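Local structure of MRG701 (Oryza sativa, 5IN1) at residues Arg8-His13 / Glu60-Gln65; Glu19-Lys24 / His37-Ser42. The protein is a plant MRG protein whose chromodomain, the part modelled here, probably reads methylated histone tails in the control of transcription and forms dimers. All coordinates share one frame; numbering follows the deposited sequence.

Contact 1 (Arg8-His13 / Glu60-Gln65)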
loop_
_atom_site.group_PDB
_atom_site.type_symbol
_atom_site.label_atom_id
_atom_site.label_comp_id
_atom_site.label_asym_id
_atom_site.label_seq_id
_atom_site.Cartn_x
_atom_site.Cartn_y
_atom_site.Cartn_z
ATOM N N ARG A 8 16.041 4.568 -5.257
ATOM C CA ARG A 8 16.408 4.807 -6.642
ATOM C C ARG A 8 15.868 3.677 -7.498
ATOM O O ARG A 8 15.998 2.501 -7.144
ATOM C CB ARG A 8 17.926 4.931 -6.776
ATOM C CG ARG A 8 18.451 6.374 -6.579
ATOM C CD ARG A 8 18.144 6.972 -5.208
ATOM N NE ARG A 8 18.719 8.313 -5.079
ATOM C CZ ARG A 8 18.399 9.190 -4.132
ATOM N NH1 ARG A 8 17.489 8.891 -3.213
ATOM N NH2 ARG A 8 18.990 10.380 -4.109
ATOM N N VAL A 9 15.254 4.058 -8.623
ATOM C CA VAL A 9 14.586 3.142 -9.541
ATOM C C VAL A 9 14.985 3.513 -10.960
ATOM O O VAL A 9 15.639 4.535 -11.181
ATOM C CB VAL A 9 13.046 3.200 -9.401
ATOM C CG1 VAL A 9 12.620 2.808 -7.982
ATOM C CG2 VAL A 9 12.498 4.583 -9.746
ATOM N N LEU A 10 14.599 2.675 -11.912
ATOM C CA LEU A 10 14.627 3.030 -13.329
ATOM C C LEU A 10 13.211 3.398 -13.757
ATOM O O LEU A 10 12.245 2.750 -13.342
ATOM C CB LEU A 10 15.173 1.879 -14.171
ATOM C CG LEU A 10 16.621 1.534 -13.863
ATOM C CD1 LEU A 10 17.030 0.237 -14.531
ATOM C CD2 LEU A 10 17.548 2.666 -14.286
ATOM N N ALA A 11 13.079 4.446 -14.552
ATOM C CA ALA A 11 11.778 4.929 -15.014
ATOM C C ALA A 11 11.816 5.195 -16.509
ATOM O O ALA A 11 12.742 5.824 -17.030
ATOM C CB ALA A 11 11.378 6.201 -14.277
ATOM N N TYR A 12 10.799 4.715 -17.211
ATOM C CA TYR A 12 10.608 5.090 -18.599
ATOM C C TYR A 12 10.216 6.555 -18.706
ATOM O O TYR A 12 9.401 7.055 -17.937
ATOM C CB TYR A 12 9.542 4.221 -19.258
ATOM C CG TYR A 12 10.010 2.842 -19.627
ATOM C CD1 TYR A 12 10.945 2.665 -20.624
ATOM C CD2 TYR A 12 9.514 1.708 -18.983
ATOM C CE1 TYR A 12 11.388 1.406 -20.991
ATOM C CE2 TYR A 12 9.947 0.445 -19.346
ATOM C CZ TYR A 12 10.870 0.302 -20.357
ATOM O OH TYR A 12 11.325 -0.956 -20.732
ATOM N N HIS A 13 10.805 7.244 -19.664
ATOM C CA HIS A 13 10.304 8.551 -20.059
ATOM C C HIS A 13 10.471 8.551 -21.556
ATOM O O HIS A 13 11.559 8.778 -22.064
ATOM C CB HIS A 13 11.068 9.694 -19.394
ATOM C CG HIS A 13 10.277 10.956 -19.295
ATOM N ND1 HIS A 13 10.237 11.886 -20.310
ATOM C CD2 HIS A 13 9.480 11.437 -18.311
ATOM C CE1 HIS A 13 9.464 12.893 -19.950
ATOM N NE2 HIS A 13 8.990 12.646 -18.744
ATOM N N GLU A 60 19.656 -6.901 -13.703
ATOM C CA GLU A 60 18.941 -7.297 -14.914
ATOM C C GLU A 60 18.235 -6.105 -15.566
ATOM O O GLU A 60 18.258 -5.963 -16.781
ATOM C CB GLU A 60 17.936 -8.398 -14.612
ATOM C CG GLU A 60 17.226 -8.932 -15.855
ATOM C CD GLU A 60 17.005 -10.433 -15.785
ATOM O OE1 GLU A 60 17.653 -11.084 -14.944
ATOM O OE2 GLU A 60 16.224 -10.960 -16.587
ATOM N N ASN A 61 17.629 -5.243 -14.757
ATOM C CA ASN A 61 16.920 -4.106 -15.321
ATOM C C ASN A 61 17.885 -3.036 -15.808
ATOM O O ASN A 61 17.590 -2.333 -16.770
ATOM C CB ASN A 61 15.941 -3.535 -14.299
ATOM C CG ASN A 61 14.780 -4.464 -14.037
ATOM O OD1 ASN A 61 14.387 -5.240 -14.918
ATOM N ND2 ASN A 61 14.224 -4.393 -12.835
ATOM N N ILE A 62 19.046 -2.930 -15.173
ATOM C CA ILE A 62 20.067 -2.022 -15.655
ATOM C C ILE A 62 20.586 -2.524 -17.005
ATOM O O ILE A 62 20.862 -1.730 -17.917
ATOM C CB ILE A 62 21.214 -1.867 -14.631
ATOM C CG1 ILE A 62 20.691 -1.135 -13.394
ATOM C CG2 ILE A 62 22.361 -1.122 -15.255
ATOM C CD1 ILE A 62 21.649 -1.120 -12.228
ATOM N N ARG A 63 20.687 -3.843 -17.152
ATOM C CA ARG A 63 21.065 -4.422 -18.444
ATOM C C ARG A 63 20.011 -4.097 -19.519
ATOM O O ARG A 63 20.360 -3.889 -20.680
ATOM C CB ARG A 63 21.243 -5.945 -18.335
ATOM C CG ARG A 63 22.445 -6.417 -17.537
ATOM C CD ARG A 63 23.748 -5.963 -18.138
ATOM N NE ARG A 63 24.860 -6.453 -17.326
ATOM C CZ ARG A 63 25.788 -7.310 -17.747
ATOM N NH1 ARG A 63 25.776 -7.758 -18.997
ATOM N NH2 ARG A 63 26.744 -7.701 -16.914
ATOM N N LYS A 64 18.735 -4.055 -19.134
ATOM C CA LYS A 64 17.678 -3.629 -20.055
ATOM C C LYS A 64 17.864 -2.177 -20.499
ATOM O O LYS A 64 17.737 -1.857 -21.686
ATOM C CB LYS A 64 16.310 -3.803 -19.406
ATOM C CG LYS A 64 15.130 -3.382 -20.261
ATOM C CD LYS A 64 14.961 -4.303 -21.455
ATOM C CE LYS A 64 13.694 -3.981 -22.246
ATOM N NZ LYS A 64 13.644 -4.830 -23.478
ATOM N N GLN A 65 18.201 -1.307 -19.547
ATOM C CA GLN A 65 18.521 0.079 -19.883
ATOM C C GLN A 65 19.629 0.138 -20.939
ATOM O O GLN A 65 19.505 0.838 -21.933
ATOM C CB GLN A 65 18.931 0.846 -18.637
ATOM C CG GLN A 65 19.425 2.259 -18.924
ATOM C CD GLN A 65 20.010 2.885 -17.678
ATOM O OE1 GLN A 65 20.951 2.339 -17.086
ATOM N NE2 GLN A 65 19.456 4.029 -17.256
#
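Leu10 does most of the work where the helix carrying Glu60-Gln65 lies over the strand Arg8-His13. Its CG stands anti to its own carbonyl carbon (chi1 -64°), and its two methyls touch successive turns of the helix. CD1 of Leu10 comes down 3.5 Å from the backbone O of Asn61 and 4.1 Å from CG1 of Ile62, with CB of Asn61 beside it. CD2 of Leu10 goes to Gln65 one turn on and lies 3.8 Å from its NE2. Gln65 leaves the helix with CG anti to the backbone N (chi1 174°) and stays extended, crossing Leu10 at about a right angle so that NE2 passes the methyl and is hydrogen-bonded to the backbone O of Leu17. At the other end the Tyr12 ring swings its tip toward the helix, where OH of Tyr12 is 4.1 Å from CE of Lys64, whose chain bends at chi2 (68°). The axes of the two short segments come no nearer than 9.8 Å. Helix 59-70 thus packs on the first strand of the SH3-like chromodomain barrel by van der Waals contact around one leucine, while its amides are satisfied by backbone, Gln65 by Leu17 and Asn61 ND2 by a hydrogen bond to Lys56 O.

Contact 2 (Glu19-Lys24 / His37-Ser42)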
loop_
_atom_site.group_PDB
_atom_site.type_symbol
_atom_site.label_atom_id
_atom_site.label_comp_id
_atom_site.label_asym_id
_atom_site.label_seq_id
_atom_site.Cartn_x
_atom_site.Cartn_y
_atom_site.Cartn_z
ATOM N N GLU A 19 17.434 6.830 -14.554
ATOM C CA GLU A 19 17.427 6.702 -13.111
ATOM C C GLU A 19 16.551 7.794 -12.503
ATOM O O GLU A 19 16.578 8.953 -12.937
ATOM C CB GLU A 19 18.843 6.757 -12.538
ATOM C CG GLU A 19 18.869 6.189 -11.125
ATOM C CD GLU A 19 20.269 6.045 -10.538
ATOM O OE1 GLU A 19 21.208 6.721 -11.004
ATOM O OE2 GLU A 19 20.411 5.224 -9.596
ATOM N N ALA A 20 15.775 7.409 -11.498
ATOM C CA ALA A 20 14.865 8.315 -10.818
ATOM C C ALA A 20 14.861 7.979 -9.350
ATOM O O ALA A 20 15.316 6.902 -8.960
ATOM C CB ALA A 20 13.443 8.205 -11.396
ATOM N N LYS A 21 14.336 8.882 -8.533
ATOM C CA LYS A 21 14.158 8.578 -7.128
ATOM C C LYS A 21 12.703 8.781 -6.723
ATOM O O LYS A 21 12.030 9.729 -7.151
ATOM C CB LYS A 21 15.080 9.424 -6.265
ATOM C CG LYS A 21 14.828 10.889 -6.366
ATOM C CD LYS A 21 15.744 11.653 -5.428
ATOM C CE LYS A 21 15.776 13.130 -5.778
ATOM N NZ LYS A 21 17.125 13.565 -6.236
ATOM N N VAL A 22 12.220 7.875 -5.889
ATOM C CA VAL A 22 10.864 7.963 -5.365
ATOM C C VAL A 22 10.806 9.004 -4.249
ATOM O O VAL A 22 11.514 8.882 -3.252
ATOM C CB VAL A 22 10.392 6.600 -4.840
ATOM C CG1 VAL A 22 8.997 6.729 -4.215
ATOM C CG2 VAL A 22 10.401 5.579 -5.950
ATOM N N GLN A 23 9.990 10.032 -4.444
ATOM C CA GLN A 23 9.801 11.105 -3.466
ATOM C C GLN A 23 8.688 10.753 -2.486
ATOM O O GLN A 23 8.786 11.057 -1.299
ATOM C CB GLN A 23 9.463 12.422 -4.161
ATOM C CG GLN A 23 10.566 12.963 -5.057
ATOM C CD GLN A 23 10.064 14.045 -5.986
ATOM O OE1 GLN A 23 9.055 13.867 -6.674
ATOM N NE2 GLN A 23 10.756 15.174 -6.013
ATOM N N LYS A 24 7.627 10.130 -2.994
ATOM C CA LYS A 24 6.457 9.768 -2.192
ATOM C C LYS A 24 5.801 8.529 -2.786
ATOM O O LYS A 24 5.786 8.367 -4.001
ATOM C CB LYS A 24 5.462 10.939 -2.139
ATOM C CG LYS A 24 5.873 12.045 -1.160
ATOM C CD LYS A 24 4.953 13.265 -1.189
ATOM C CE LYS A 24 5.730 14.541 -0.841
ATOM N NZ LYS A 24 5.347 15.142 0.473
ATOM N N HIS A 37 11.305 11.858 -9.093
ATOM C CA HIS A 37 12.176 12.868 -9.669
ATOM C C HIS A 37 13.198 12.157 -10.563
ATOM O O HIS A 37 13.818 11.200 -10.117
ATOM C CB HIS A 37 12.886 13.675 -8.570
ATOM C CG HIS A 37 13.968 14.566 -9.102
ATOM N ND1 HIS A 37 13.689 15.674 -9.865
ATOM C CD2 HIS A 37 15.318 14.487 -9.029
ATOM C CE1 HIS A 37 14.820 16.251 -10.237
ATOM N NE2 HIS A 37 15.826 15.552 -9.736
ATOM N N TYR A 38 13.346 12.613 -11.807
ATOM C CA TYR A 38 14.300 12.024 -12.733
ATOM C C TYR A 38 15.660 12.638 -12.466
ATOM O O TYR A 38 15.790 13.865 -12.493
ATOM C CB TYR A 38 13.856 12.244 -14.186
ATOM C CG TYR A 38 12.508 11.606 -14.483
ATOM C CD1 TYR A 38 12.430 10.321 -15.017
ATOM C CD2 TYR A 38 11.316 12.278 -14.208
ATOM C CE1 TYR A 38 11.192 9.727 -15.278
ATOM C CE2 TYR A 38 10.079 11.699 -14.480
ATOM C CZ TYR A 38 10.031 10.421 -14.989
ATOM O OH TYR A 38 8.794 9.852 -15.245
ATOM N N LEU A 39 16.660 11.806 -12.173
ATOM C CA LEU A 39 17.932 12.355 -11.687
ATOM C C LEU A 39 18.610 13.180 -12.778
ATOM O O LEU A 39 18.791 12.712 -13.911
ATOM C CB LEU A 39 18.879 11.256 -11.212
ATOM C CG LEU A 39 18.336 10.350 -10.112
ATOM C CD1 LEU A 39 19.449 9.501 -9.531
ATOM C CD2 LEU A 39 17.634 11.163 -9.023
ATOM N N GLY A 40 19.002 14.404 -12.420
ATOM C CA GLY A 40 19.638 15.318 -13.351
ATOM C C GLY A 40 18.672 16.133 -14.199
ATOM O O GLY A 40 19.113 16.993 -14.966
ATOM N N TRP A 41 17.368 15.873 -14.066
ATOM C CA TRP A 41 16.357 16.596 -14.842
ATOM C C TRP A 41 15.731 17.717 -14.031
ATOM O O TRP A 41 15.836 17.735 -12.812
ATOM C CB TRP A 41 15.247 15.654 -15.310
ATOM C CG TRP A 41 15.596 14.783 -16.458
ATOM C CD1 TRP A 41 16.850 14.470 -16.909
ATOM C CD2 TRP A 41 14.675 14.117 -17.331
ATOM N NE1 TRP A 41 16.761 13.646 -18.004
ATOM C CE2 TRP A 41 15.439 13.415 -18.285
ATOM C CE3 TRP A 41 13.282 14.070 -17.413
ATOM C CZ2 TRP A 41 14.856 12.645 -19.289
ATOM C CZ3 TRP A 41 12.706 13.306 -18.414
ATOM C CH2 TRP A 41 13.497 12.612 -19.347
ATOM N N SER A 42 15.073 18.640 -14.726
ATOM C CA SER A 42 14.310 19.700 -14.081
ATOM C C SER A 42 13.251 19.128 -13.143
ATOM O O SER A 42 12.648 18.095 -13.439
ATOM C CB SER A 42 13.629 20.579 -15.136
ATOM O OG SER A 42 12.731 21.497 -14.544
#
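Tyr38 and Trp41, at the two ends of a type II turn, pack without stacking: CZ3 of Trp41 sits 4.3 Å above one face of the Tyr38 ring, offset toward its rim, and CB of Tyr38 rests on a face of the indole. Ala20 forms an antiparallel non-hydrogen-bonded pair with Tyr38, and its CB approaches the phenol ring obliquely. Both aromatic rings also meet His13 edge-to-face, and Tyr38 OH is hydrogen-bonded to Glu47.

On the other face of the sheet, Lys21 and His37 run side by side. Lys21 takes the crowded chi1 position (62°), then stays extended until it bends at chi4, bringing NZ of Lys21 3.5 Å from CD2 of His37. The imidazole is held by Asp46, which accepts from ND1 and, through its other oxygen, from NE2 of Gln23; OE1 of Gln23 is hydrogen-bonded to ND1 of His35, so both ends of the amide are held. Asp46 would be expected to favour a protonated His37 and the nearby ammonium to oppose it. Leu39 spreads its methyls over the strand, CD1 of Leu39 3.6 Å from OE1 of Glu19 and CD2 against the Lys21 chain.

Three backbone hydrogen bonds join the segments: Lys21 and His37 exchange two, and the N of Leu39 donates to the O of Glu19. This is an antiparallel beta hairpin of the chromodomain barrel, with a classic bulge where Gln23 and Lys24 face His35; the type II turn after its second strand brings Trp41 to an aromatic cluster with His13, Tyr18, Tyr38 and Trp45, consistent with a methyl-lysine cage.

Overall arrangement
From the N terminus the chain runs through strand 8-13, turns into the long strand 16-28, folds back along 31-38, and passes through 47-50 and 54-56 to the C-terminal helix 59-70. Contact 2 closes the hairpin of 16-28 and 31-38; contact 1 closes the much longer loop from the first strand to the helix, so contact 2 is nested inside it. Their centres are about 13 Å apart, yet they touch: Val9 and Ala20 are probably hydrogen-bonded between adjacent strands of the same sheet, and His13, from the end of strand 8-13, enters the aromatic cluster. Together they tie the helix, the first strand, the hairpin and that cluster into one small domain.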